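Local coordinates for dTDP-4-dehydrorhamnose Reductase (Yersinia enterocolitica, PDB 5U9C), which probably catalyses the NADPH-dependent reduction of dTDP-4-dehydro-beta-L-rhamnose to dTDP-beta-L-rhamnose in the pathway that makes this activated sugar, at residues A79-Y82 with N83-T87; S192-A196 with M197-N201; F226-A229 with C230-D234; I243-H246 with S247-P251; S281-A284 with K285-T289. All coordinates share one frame; numbering follows the deposited sequence.

Contact 1: A79-Y82 with N83-T87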
loop_
_atom_site.group_PDB
_atom_site.type_symbol
_atom_site.label_atom_id
_atom_site.label_comp_id
_atom_site.label_asym_id
_atom_site.label_seq_id
_atom_site.Cartn_x
_atom_site.Cartn_y
_atom_site.Cartn_z
ATOM N N ALA D 79 -21.195 -15.246 -8.274
ATOM C CA ALA D 79 -20.934 -14.887 -6.877
ATOM C C ALA D 79 -21.931 -13.829 -6.375
ATOM O O ALA D 79 -22.468 -13.916 -5.253
ATOM C CB ALA D 79 -19.510 -14.354 -6.738
ATOM N N GLY D 80 -22.162 -12.813 -7.204
ATOM C CA GLY D 80 -23.066 -11.731 -6.859
ATOM C C GLY D 80 -24.506 -12.188 -6.714
ATOM O O GLY D 80 -25.155 -11.923 -5.713
ATOM N N ILE D 81 -25.000 -12.889 -7.722
ATOM C CA ILE D 81 -26.364 -13.381 -7.688
ATOM C C ILE D 81 -26.633 -14.323 -6.523
ATOM O O ILE D 81 -27.614 -14.148 -5.790
ATOM C CB ILE D 81 -26.707 -14.104 -8.991
ATOM C CG1 ILE D 81 -26.662 -13.101 -10.162
ATOM C CG2 ILE D 81 -28.091 -14.757 -8.881
ATOM C CD1 ILE D 81 -26.713 -13.723 -11.536
ATOM N N TYR D 82 -25.742 -15.291 -6.333
ATOM C CA TYR D 82 -25.934 -16.317 -5.309
ATOM C C TYR D 82 -25.690 -15.871 -3.886
ATOM O O TYR D 82 -26.408 -16.304 -2.978
ATOM C CB TYR D 82 -25.007 -17.503 -5.565
ATOM C CG TYR D 82 -25.442 -18.482 -6.634
ATOM C CD1 TYR D 82 -25.803 -18.060 -7.907
ATOM C CD2 TYR D 82 -25.395 -19.857 -6.387
ATOM C CE1 TYR D 82 -26.159 -18.978 -8.906
ATOM C CE2 TYR D 82 -25.753 -20.781 -7.371
ATOM C CZ TYR D 82 -26.131 -20.336 -8.625
ATOM O OH TYR D 82 -26.484 -21.258 -9.592
ATOM N N ASN D 83 -24.664 -15.059 -3.681
ATOM C CA ASN D 83 -24.266 -14.656 -2.324
ATOM C C ASN D 83 -24.764 -13.296 -1.919
ATOM O O ASN D 83 -24.968 -13.039 -0.718
ATOM C CB ASN D 83 -22.732 -14.743 -2.180
ATOM C CG ASN D 83 -22.207 -16.156 -2.420
ATOM O OD1 ASN D 83 -22.973 -17.125 -2.362
ATOM N ND2 ASN D 83 -20.905 -16.285 -2.709
ATOM N N HIS D 84 -24.941 -12.407 -2.896
ATOM C CA HIS D 84 -25.446 -11.076 -2.580
ATOM C C HIS D 84 -26.924 -10.898 -2.885
ATOM O O HIS D 84 -27.707 -10.689 -1.973
ATOM C CB HIS D 84 -24.629 -9.987 -3.249
ATOM C CG HIS D 84 -25.207 -8.620 -3.075
ATOM N ND1 HIS D 84 -25.146 -7.662 -4.058
ATOM C CD2 HIS D 84 -25.958 -8.092 -2.078
ATOM C CE1 HIS D 84 -25.757 -6.567 -3.638
ATOM N NE2 HIS D 84 -26.271 -6.808 -2.445
ATOM N N LEU D 85 -27.314 -10.982 -4.149
ATOM C CA LEU D 85 -28.709 -10.739 -4.489
ATOM C C LEU D 85 -29.686 -11.691 -3.787
ATOM O O LEU D 85 -30.699 -11.246 -3.283
ATOM C CB LEU D 85 -28.909 -10.738 -6.007
ATOM C CG LEU D 85 -28.030 -9.725 -6.772
ATOM C CD1 LEU D 85 -28.400 -9.785 -8.234
ATOM C CD2 LEU D 85 -28.184 -8.297 -6.271
ATOM N N ALA D 86 -29.384 -12.988 -3.750
ATOM C CA ALA D 86 -30.251 -13.936 -3.077
ATOM C C ALA D 86 -30.354 -13.613 -1.581
ATOM O O ALA D 86 -31.434 -13.641 -1.021
ATOM C CB ALA D 86 -29.770 -15.367 -3.286
ATOM N N THR D 87 -29.230 -13.274 -0.965
ATOM C CA THR D 87 -29.175 -12.978 0.460
ATOM C C THR D 87 -30.003 -11.719 0.762
ATOM O O THR D 87 -30.659 -11.662 1.794
ATOM C CB THR D 87 -27.713 -12.828 0.918
ATOM O OG1 THR D 87 -27.033 -14.065 0.708
ATOM C CG2 THR D 87 -27.600 -12.459 2.395
HETATM O O HOH W 1 -26.203 -16.905 -0.285
#

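Contact 2: S192-A196 with M197-N201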
loop_
_atom_site.group_PDB
_atom_site.type_symbol
_atom_site.label_atom_id
_atom_site.label_comp_id
_atom_site.label_asym_id
_atom_site.label_seq_id
_atom_site.Cartn_x
_atom_site.Cartn_y
_atom_site.Cartn_z
ATOM N N SER D 192 -7.648 -20.339 9.862
ATOM C CA SER D 192 -8.127 -20.962 11.077
ATOM C C SER D 192 -9.172 -22.008 10.700
ATOM O O SER D 192 -9.953 -21.823 9.742
ATOM C CB SER D 192 -8.770 -19.902 11.983
ATOM O OG SER D 192 -7.811 -18.940 12.418
ATOM N N ILE D 193 -9.223 -23.104 11.449
ATOM C CA ILE D 193 -10.226 -24.122 11.147
ATOM C C ILE D 193 -11.479 -23.950 12.015
ATOM O O ILE D 193 -11.417 -23.482 13.155
ATOM C CB ILE D 193 -9.691 -25.570 11.303
ATOM C CG1 ILE D 193 -9.154 -25.823 12.702
ATOM C CG2 ILE D 193 -8.619 -25.867 10.257
ATOM C CD1 ILE D 193 -8.690 -27.249 12.910
ATOM N N THR D 194 -12.612 -24.323 11.447
ATOM C CA THR D 194 -13.889 -24.324 12.135
ATOM C C THR D 194 -14.492 -25.716 12.020
ATOM O O THR D 194 -14.790 -26.194 10.910
ATOM C CB THR D 194 -14.884 -23.325 11.516
ATOM O OG1 THR D 194 -14.381 -21.993 11.648
ATOM C CG2 THR D 194 -16.251 -23.404 12.234
ATOM N N SER D 195 -14.679 -26.364 13.164
ATOM C CA SER D 195 -15.341 -27.670 13.216
ATOM C C SER D 195 -16.829 -27.478 12.962
ATOM O O SER D 195 -17.502 -26.779 13.731
ATOM C CB SER D 195 -15.148 -28.323 14.593
ATOM O OG SER D 195 -16.089 -29.373 14.793
ATOM N N ALA D 196 -17.347 -28.076 11.890
ATOM C CA ALA D 196 -18.776 -27.969 11.581
ATOM C C ALA D 196 -19.641 -28.514 12.735
ATOM O O ALA D 196 -20.679 -27.931 13.037
ATOM C CB ALA D 196 -19.125 -28.667 10.265
HETATM N N MSE D 197 -19.212 -29.602 13.382
HETATM C CA MSE D 197 -20.006 -30.178 14.495
HETATM C C MSE D 197 -20.055 -29.242 15.688
HETATM O O MSE D 197 -21.101 -29.126 16.334
HETATM C CB MSE D 197 -19.541 -31.594 14.867
HETATM C CG MSE D 197 -20.382 -32.240 15.990
HETATM SE SE MSE D 197 -22.324 -32.418 15.576
HETATM C CE MSE D 197 -22.978 -32.743 17.412
ATOM N N GLN D 198 -18.955 -28.559 15.994
ATOM C CA GLN D 198 -18.956 -27.592 17.113
ATOM C C GLN D 198 -19.811 -26.380 16.744
ATOM O O GLN D 198 -20.584 -25.882 17.572
ATOM C CB GLN D 198 -17.547 -27.119 17.488
ATOM C CG GLN D 198 -16.637 -28.172 18.105
ATOM C CD GLN D 198 -15.243 -27.639 18.481
ATOM O OE1 GLN D 198 -14.668 -26.764 17.797
ATOM N NE2 GLN D 198 -14.689 -28.177 19.587
ATOM N N LEU D 199 -19.694 -25.938 15.490
ATOM C CA LEU D 199 -20.479 -24.793 15.008
ATOM C C LEU D 199 -21.979 -25.139 15.082
ATOM O O LEU D 199 -22.806 -24.304 15.470
ATOM C CB LEU D 199 -20.058 -24.388 13.593
ATOM C CG LEU D 199 -20.858 -23.273 12.921
ATOM C CD1 LEU D 199 -20.924 -22.043 13.821
ATOM C CD2 LEU D 199 -20.255 -22.930 11.570
ATOM N N CYS D 200 -22.311 -26.379 14.736
ATOM C CA CYS D 200 -23.701 -26.855 14.822
ATOM C C CYS D 200 -24.223 -26.713 16.265
ATOM O O CYS D 200 -25.265 -26.139 16.506
ATOM C CB CYS D 200 -23.788 -28.321 14.378
ATOM S SG CYS D 200 -25.418 -29.068 14.589
ATOM N N ASN D 201 -23.468 -27.238 17.221
ATOM C CA ASN D 201 -23.857 -27.155 18.622
ATOM C C ASN D 201 -24.047 -25.696 19.063
ATOM O O ASN D 201 -24.984 -25.397 19.816
ATOM C CB ASN D 201 -22.829 -27.862 19.509
ATOM C CG ASN D 201 -22.777 -29.377 19.261
ATOM O OD1 ASN D 201 -23.772 -29.989 18.858
ATOM N ND2 ASN D 201 -21.624 -29.983 19.523
HETATM O O HOH W 2 -13.961 -25.119 15.566
HETATM O O HOH W 3 -17.049 -31.288 12.201
#

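Contact 3: F226-A229 with C230-D234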
loop_
_atom_site.group_PDB
_atom_site.type_symbol
_atom_site.label_atom_id
_atom_site.label_comp_id
_atom_site.label_asym_id
_atom_site.label_seq_id
_atom_site.Cartn_x
_atom_site.Cartn_y
_atom_site.Cartn_z
ATOM N N PHE D 226 -0.347 -27.037 5.313
ATOM C CA PHE D 226 0.777 -27.919 5.592
ATOM C C PHE D 226 0.762 -28.381 7.046
ATOM O O PHE D 226 0.983 -29.566 7.329
ATOM C CB PHE D 226 2.118 -27.237 5.249
ATOM C CG PHE D 226 3.321 -28.007 5.704
ATOM C CD1 PHE D 226 3.667 -29.213 5.086
ATOM C CD2 PHE D 226 4.125 -27.528 6.740
ATOM C CE1 PHE D 226 4.785 -29.930 5.508
ATOM C CE2 PHE D 226 5.242 -28.239 7.170
ATOM C CZ PHE D 226 5.579 -29.448 6.552
ATOM N N ASP D 227 0.509 -27.442 7.964
ATOM C CA ASP D 227 0.419 -27.754 9.404
ATOM C C ASP D 227 -0.705 -28.764 9.642
ATOM O O ASP D 227 -0.557 -29.716 10.416
ATOM C CB ASP D 227 0.107 -26.504 10.245
ATOM C CG ASP D 227 1.226 -25.496 10.254
ATOM O OD1 ASP D 227 2.408 -25.883 10.295
ATOM O OD2 ASP D 227 0.913 -24.288 10.258
ATOM N N ILE D 228 -1.834 -28.538 8.985
ATOM C CA ILE D 228 -2.992 -29.424 9.120
ATOM C C ILE D 228 -2.668 -30.820 8.559
ATOM O O ILE D 228 -2.990 -31.846 9.194
ATOM C CB ILE D 228 -4.233 -28.814 8.419
ATOM C CG1 ILE D 228 -4.650 -27.528 9.147
ATOM C CG2 ILE D 228 -5.378 -29.822 8.385
ATOM C CD1 ILE D 228 -5.717 -26.716 8.408
ATOM N N ALA D 229 -2.028 -30.874 7.392
ATOM C CA ALA D 229 -1.692 -32.183 6.806
ATOM C C ALA D 229 -0.745 -32.946 7.726
ATOM O O ALA D 229 -0.932 -34.141 7.947
ATOM C CB ALA D 229 -1.096 -32.029 5.420
ATOM N N CYS D 230 0.245 -32.251 8.290
ATOM C CA CYS D 230 1.196 -32.891 9.221
ATOM C C CYS D 230 0.493 -33.466 10.450
ATOM O O CYS D 230 0.816 -34.572 10.898
ATOM C CB CYS D 230 2.286 -31.907 9.657
ATOM S SG CYS D 230 3.450 -31.464 8.339
ATOM N N ALA D 231 -0.466 -32.722 10.988
ATOM C CA ALA D 231 -1.219 -33.172 12.169
ATOM C C ALA D 231 -2.066 -34.421 11.824
ATOM O O ALA D 231 -2.082 -35.384 12.579
ATOM C CB ALA D 231 -2.087 -32.043 12.722
ATOM N N ILE D 232 -2.742 -34.404 10.676
ATOM C CA ILE D 232 -3.533 -35.571 10.207
ATOM C C ILE D 232 -2.589 -36.777 10.044
ATOM O O ILE D 232 -2.884 -37.877 10.516
ATOM C CB ILE D 232 -4.266 -35.264 8.883
ATOM C CG1 ILE D 232 -5.325 -34.169 9.096
ATOM C CG2 ILE D 232 -4.949 -36.515 8.329
ATOM C CD1 ILE D 232 -5.823 -33.562 7.804
ATOM N N GLY D 233 -1.449 -36.541 9.390
ATOM C CA GLY D 233 -0.423 -37.556 9.190
ATOM C C GLY D 233 0.004 -38.227 10.482
ATOM O O GLY D 233 0.119 -39.469 10.531
ATOM N N ASP D 234 0.252 -37.425 11.526
ATOM C CA ASP D 234 0.628 -37.970 12.850
ATOM C C ASP D 234 -0.502 -38.803 13.438
ATOM O O ASP D 234 -0.260 -39.854 14.008
ATOM C CB ASP D 234 0.953 -36.871 13.862
ATOM C CG ASP D 234 2.240 -36.125 13.556
ATOM O OD1 ASP D 234 3.074 -36.593 12.743
ATOM O OD2 ASP D 234 2.423 -35.050 14.177
#

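Contact 4: I243-H246 with S247-P251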
loop_
_atom_site.group_PDB
_atom_site.type_symbol
_atom_site.label_atom_id
_atom_site.label_comp_id
_atom_site.label_asym_id
_atom_site.label_seq_id
_atom_site.Cartn_x
_atom_site.Cartn_y
_atom_site.Cartn_z
ATOM N N ILE D 243 5.122 -32.860 2.248
ATOM C CA ILE D 243 6.019 -31.866 1.683
ATOM C C ILE D 243 5.391 -30.470 1.695
ATOM O O ILE D 243 4.306 -30.300 1.146
ATOM C CB ILE D 243 6.330 -32.272 0.198
ATOM C CG1 ILE D 243 6.955 -33.685 0.143
ATOM C CG2 ILE D 243 7.233 -31.259 -0.503
ATOM C CD1 ILE D 243 7.156 -34.238 -1.268
ATOM N N PRO D 244 6.078 -29.471 2.306
ATOM C CA PRO D 244 5.543 -28.107 2.285
ATOM C C PRO D 244 5.838 -27.466 0.939
ATOM O O PRO D 244 6.968 -27.536 0.472
ATOM C CB PRO D 244 6.316 -27.398 3.404
ATOM C CG PRO D 244 7.613 -28.136 3.521
ATOM C CD PRO D 244 7.362 -29.551 3.031
ATOM N N VAL D 245 4.828 -26.918 0.285
ATOM C CA VAL D 245 5.041 -26.245 -0.983
ATOM C C VAL D 245 4.479 -24.832 -0.963
ATOM O O VAL D 245 3.561 -24.531 -0.203
ATOM C CB VAL D 245 4.412 -27.014 -2.160
ATOM C CG1 VAL D 245 5.030 -28.395 -2.261
ATOM C CG2 VAL D 245 2.889 -27.114 -2.037
ATOM N N HIS D 246 5.027 -23.978 -1.815
ATOM C CA HIS D 246 4.528 -22.613 -1.990
ATOM C C HIS D 246 3.271 -22.642 -2.853
ATOM O O HIS D 246 3.075 -23.568 -3.657
ATOM C CB HIS D 246 5.605 -21.709 -2.620
ATOM C CG HIS D 246 6.736 -21.409 -1.689
ATOM N ND1 HIS D 246 6.593 -20.559 -0.611
ATOM C CD2 HIS D 246 8.002 -21.868 -1.639
ATOM C CE1 HIS D 246 7.741 -20.485 0.041
ATOM N NE2 HIS D 246 8.612 -21.268 -0.562
ATOM N N SER D 247 2.423 -21.632 -2.694
ATOM C CA SER D 247 1.153 -21.570 -3.422
ATOM C C SER D 247 1.292 -21.528 -4.940
ATOM O O SER D 247 0.355 -21.896 -5.648
ATOM C CB SER D 247 0.296 -20.403 -2.913
ATOM O OG SER D 247 1.023 -19.201 -2.972
ATOM N N SER D 248 2.454 -21.101 -5.437
ATOM C CA SER D 248 2.718 -21.094 -6.865
ATOM C C SER D 248 2.650 -22.472 -7.539
ATOM O O SER D 248 2.414 -22.549 -8.736
ATOM C CB SER D 248 4.120 -20.548 -7.141
ATOM O OG SER D 248 5.090 -21.345 -6.497
ATOM N N VAL D 249 2.889 -23.556 -6.799
ATOM C CA VAL D 249 2.851 -24.876 -7.456
ATOM C C VAL D 249 1.410 -25.304 -7.784
ATOM O O VAL D 249 1.213 -26.133 -8.663
ATOM C CB VAL D 249 3.628 -25.984 -6.698
ATOM C CG1 VAL D 249 5.068 -25.547 -6.478
ATOM C CG2 VAL D 249 2.954 -26.355 -5.391
ATOM N N PHE D 250 0.416 -24.714 -7.110
ATOM C CA PHE D 250 -1.001 -24.993 -7.420
ATOM C C PHE D 250 -1.682 -23.706 -7.870
ATOM O O PHE D 250 -2.313 -23.041 -7.078
ATOM C CB PHE D 250 -1.729 -25.554 -6.190
ATOM C CG PHE D 250 -1.171 -26.856 -5.712
ATOM C CD1 PHE D 250 -1.204 -27.969 -6.531
ATOM C CD2 PHE D 250 -0.654 -26.982 -4.432
ATOM C CE1 PHE D 250 -0.696 -29.195 -6.098
ATOM C CE2 PHE D 250 -0.164 -28.201 -3.982
ATOM C CZ PHE D 250 -0.180 -29.309 -4.820
ATOM N N PRO D 251 -1.537 -23.336 -9.142
ATOM C CA PRO D 251 -2.185 -22.090 -9.580
ATOM C C PRO D 251 -3.712 -22.123 -9.418
ATOM O O PRO D 251 -4.340 -23.125 -9.726
ATOM C CB PRO D 251 -1.817 -21.982 -11.053
ATOM C CG PRO D 251 -1.121 -23.221 -11.425
ATOM C CD PRO D 251 -0.803 -24.018 -10.216
#

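Contact 5: S281-A284 with K285-T289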
loop_
_atom_site.group_PDB
_atom_site.type_symbol
_atom_site.label_atom_id
_atom_site.label_comp_id
_atom_site.label_asym_id
_atom_site.label_seq_id
_atom_site.Cartn_x
_atom_site.Cartn_y
_atom_site.Cartn_z
ATOM N N SER D 281 -6.632 -30.150 18.925
ATOM C CA SER D 281 -7.619 -30.977 19.630
ATOM C C SER D 281 -8.884 -31.120 18.801
ATOM O O SER D 281 -9.427 -32.202 18.724
ATOM C CB SER D 281 -8.023 -30.362 20.974
ATOM O OG SER D 281 -6.894 -30.007 21.725
ATOM N N ASP D 282 -9.385 -30.014 18.240
ATOM C CA ASP D 282 -10.614 -30.057 17.435
ATOM C C ASP D 282 -10.419 -30.908 16.165
ATOM O O ASP D 282 -11.310 -31.678 15.781
ATOM C CB ASP D 282 -11.114 -28.638 17.101
ATOM C CG ASP D 282 -11.534 -27.849 18.348
ATOM O OD1 ASP D 282 -11.843 -28.483 19.382
ATOM O OD2 ASP D 282 -11.559 -26.596 18.301
ATOM N N LEU D 283 -9.254 -30.780 15.532
ATOM C CA LEU D 283 -8.942 -31.589 14.360
ATOM C C LEU D 283 -8.864 -33.066 14.757
ATOM O O LEU D 283 -9.399 -33.913 14.049
ATOM C CB LEU D 283 -7.620 -31.165 13.732
ATOM C CG LEU D 283 -7.125 -31.929 12.503
ATOM C CD1 LEU D 283 -8.075 -31.735 11.342
ATOM C CD2 LEU D 283 -5.751 -31.401 12.127
ATOM N N ALA D 284 -8.190 -33.375 15.873
ATOM C CA ALA D 284 -8.063 -34.782 16.334
ATOM C C ALA D 284 -9.433 -35.452 16.507
ATOM O O ALA D 284 -9.640 -36.560 16.024
ATOM C CB ALA D 284 -7.251 -34.885 17.624
ATOM N N LYS D 285 -10.371 -34.763 17.153
ATOM C CA LYS D 285 -11.736 -35.304 17.335
ATOM C C LYS D 285 -12.409 -35.616 15.994
ATOM O O LYS D 285 -13.060 -36.645 15.834
ATOM C CB LYS D 285 -12.625 -34.334 18.108
ATOM C CG LYS D 285 -12.227 -34.121 19.563
ATOM C CD LYS D 285 -13.268 -33.298 20.325
ATOM C CE LYS D 285 -14.613 -34.019 20.410
ATOM N NZ LYS D 285 -15.659 -33.217 21.105
ATOM N N TYR D 286 -12.240 -34.722 15.029
ATOM C CA TYR D 286 -12.839 -34.915 13.710
ATOM C C TYR D 286 -12.175 -36.073 12.950
ATOM O O TYR D 286 -12.860 -36.916 12.369
ATOM C CB TYR D 286 -12.792 -33.624 12.884
ATOM C CG TYR D 286 -13.343 -33.819 11.500
ATOM C CD1 TYR D 286 -14.666 -34.224 11.326
ATOM C CD2 TYR D 286 -12.555 -33.615 10.362
ATOM C CE1 TYR D 286 -15.193 -34.441 10.070
ATOM C CE2 TYR D 286 -13.087 -33.806 9.088
ATOM C CZ TYR D 286 -14.404 -34.218 8.955
ATOM O OH TYR D 286 -14.972 -34.411 7.723
ATOM N N VAL D 287 -10.852 -36.127 12.973
ATOM C CA VAL D 287 -10.115 -37.194 12.285
ATOM C C VAL D 287 -10.461 -38.549 12.904
ATOM O O VAL D 287 -10.540 -39.541 12.190
ATOM C CB VAL D 287 -8.595 -36.954 12.302
ATOM C CG1 VAL D 287 -7.832 -38.163 11.763
ATOM C CG2 VAL D 287 -8.254 -35.696 11.511
ATOM N N GLY D 288 -10.687 -38.579 14.220
ATOM C CA GLY D 288 -11.086 -39.821 14.912
ATOM C C GLY D 288 -12.359 -40.471 14.357
ATOM O O GLY D 288 -12.516 -41.689 14.432
ATOM N N THR D 289 -13.257 -39.678 13.774
ATOM C CA THR D 289 -14.486 -40.220 13.183
ATOM C C THR D 289 -14.242 -40.995 11.882
ATOM O O THR D 289 -15.175 -41.571 11.342
ATOM C CB THR D 289 -15.548 -39.130 12.886
ATOM O OG1 THR D 289 -15.122 -38.293 11.800
ATOM C CG2 THR D 289 -15.855 -38.290 14.133
#

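Contact 1: A79-Y82 with N83-T87
Between A79-Y82 and N83-T87 the helix widens by a residue: G80 O accepts from both H84 N (2.9 Å) and L85 N (2.8 Å), and I81 O is reached by A86 N, five positions on. The two bonds to G80 O differ in quality. That from L85 N is the straighter, with an N-H...O angle of 161°, whereas H84 N comes in from above the carbonyl plane at 137°. Past the widening, Y82 O is met by a water at 2.8 Å, which also donates to T87 OG1. That hydroxyl in turn donates to N83 O, with T87 OG1 2.7 Å from N83 O and arriving over the carbonyl plane, so T87 folds back on its own helix; H62 NE2 is a further partner of OG1.

Between the two segments themselves side-chain contact is slight. I81 CG1 and L85 CD1 lie 4.2 Å apart, and the CB of H84 rests against G80 O. N83 has CG beside its backbone N (chi1 -60°), and its amide bonds through OD1 to E66 N and through ND2 to S133 OG. On another flank A79, I81, H84 and L85 pack on the second subunit. Two successive bonds spanning five residues are the signature of a pi-bulge, here set in helix 76-97 of a Rossmann-type fold at a subunit interface.

Contact 2: S192-A196 with M197-N201
S195 and A196 carry the junction where the strand runs into helix 196-209, meeting M197, Q198 and L199 of its first turn. S195 is the N-cap: its OG accepts from Q198 N at 3.2 Å, a nearly straight bond with an N-H...O angle of 163°. The torsion explains the reach, since OG stands opposite the backbone N (chi1 163°) and swings over the start of the helix. A water bridges S195 N (2.8 Å) and Q198 OE1 (2.9 Å), accepting from the first and donating to the second, so the reciprocal link is indirect. The glutamine lies alongside the serine, its CG 3.6 Å from S195 OG.

Backbone bonds then take over: L199 N donates to S195 O at 2.9 Å, and C200 N to A196 O at 2.8 Å. The amide of M197, a selenomethionine, gives its hydrogen to a second water, so the amides of M197, Q198 and L199 each have an acceptor. At the strand end, T194 CG2 lies 4.1 Å from L199 CD2, their side chains crossing obliquely.

Strand and helix segments diverge by 60°. Around them, A196, M197 and C200 touch Y20 of helix 16-25, while T194 and L199 press on M157 of strand 156-158 and on strand 149-154, and T194 OG1 bonds to F217 O and G155 N.

Contact 3: F226-A229 with C230-D234
A cysteine sulfur-aromatic contact, one turn apart along helix 225-235, marks the meeting of F226 and C230. C230 SG sits over one face of the F226 ring, 3.7 Å from its centroid and 22° off the ring normal, so it is displaced toward the rim without leaving the face. The closest ring atom is CZ, 3.4 Å from SG, and CE1 is nearly as near. Two torsions bring the groups together. A chi1 of 171° swings the F226 ring along the helix side toward the next turn, while C230 SG lies beside its own N and opposite its carbonyl carbon.

The same four-residue spacing joins two isoleucines. I228 CG2 lies 3.8 Å from I232 CD1, the tip of the longer branch. I232 CG1 also comes within 3.3 Å of I228 O. Beneath the side chains the backbone is a regular alpha-helix: C230, A231, I232 and G233 donate in turn to the carbonyls of F226, D227, I228 and A229. The I232 N to I228 O bond measures 3.0 Å. D227 turns its carboxylate back to the helix start, where OD2 accepts from S224 N.

The helix is packed between three elements. F226, A229 and C230 lie against I242 of strand 241-245; I228 touches F168, a residue seen to bind (R)-malate in a crystal structure of this protein, though no malate is bound to this chain, while I232 reaches I172, I173 and I176 further along helix 168-177; A231, I228 and I232 meet L283 of helix 279-288.

Contact 4: I243-H246 with S247-P251
V245, the last residue of strand 241-245, meets V249 and F250 once the chain has turned back. A chi1 of -60° sets its CG1 opposite the carbonyl carbon and leaves CG2, the touching branch, between the backbone N and that carbon. V245 CG2 lies 3.8 Å from F250 CE2, with the two side chains crossing at about a right angle. The approach of V245 CG2 to V249 CG2, 3.4 Å, is tighter than usual for carbons, but V249 was modelled in two conformers, so any strain there is doubtful.

The turn itself is closed by one backbone bond: V249 N donates to H246 O at 3.1 Å with an N-H...O angle of 166°. The donor stands above the carbonyl plane, and the spacing of three residues is that of the 3-10 turn at 247-249. F250 N continues the pattern by bonding to S247 O at 3.2 Å.

Further out, the strand is held by backbone bonds of I243 and V245 to strand 182-186 and S187, and F250 also packs on V186. The turn faces other copies of the protein: S248 O accepts from S253 OG of the third subunit, and V249 packs on R74 of that subunit.

H246 points its ring away from the turn and is gripped at both nitrogens, ND1 by D188 OD2 and NE2 by E263 OE2 of the fourth subunit. An imidazole bonded to two carboxylates would be expected to favour the protonated, positively charged form. If so, its bond to E263 OE2 of the fourth subunit would be a charge-assisted link across the interface.

Contact 5: S281-A284 with K285-T289
S281-A284 and the residues from K285 on form successive turns of alpha-helix 279-288, the last helix of the chain, and each carbonyl of the first segment is used by an amide of the second. K285 N donates to S281 O at 3.1 Å and Y286 N to D282 O at 3.3 Å, the longest of the four. V287 N to L283 O is shorter and nearly straight, with an N-H...O angle of 168°, and G288 N to A284 O completes the series at 2.9 Å.

D282 and Y286 find their side-chain partners in other parts of the chain. D282, buried, receives S219 OG and S277 N at OD2, while OD1 has a weak bond from Q198 NE2, so several donors hold the carboxylate in place. K285 makes no salt bridge with it, NZ lying 6.3 Å from D282 OD1, although K285 CG rests 3.5 Å from S281 O. Y286 is likewise committed: chi1 of 177° carries its ring off the helix to where OH bonds with D165 OD2 and G161 N. Its ring also meets F290 edge-to-face.

Between the two segments the apolar side-chain pair is L283 CD1 and V287 CG2, 4.0 Å apart. From the same helix A284 packs on L235 and V287 on L236, while Y286 lies on I158 of strand 156-158.

At the far end Y286 O takes two donors from one residue, T289 N and T289 OG1; the hydroxyl donates in the carbonyl plane, with OG1 2.7 Å from Y286 O.

How the contacts relate
All five contacts follow in series from the N terminus. Each joins directly consecutive segments, so none closes a long loop, and none nests in or crosses another. Contact 1, on helix 76-97, stands apart, with nearest atoms about 15 Å from contact 2. The centre of contact 2 lies about 8 Å from the centre of the chain, where strand 190-195 leads into helix 196-209; it touches contact 3 through I193 CG2 and I228 CD1 (3.5 Å). Contact 3 meets contact 4 where F226 CE1 lies against P244 N (3.5 Å), tying helix 225-235 to strand 241-245, the next element. Contact 5 brings the C-terminal helix back against contacts 2 and 3.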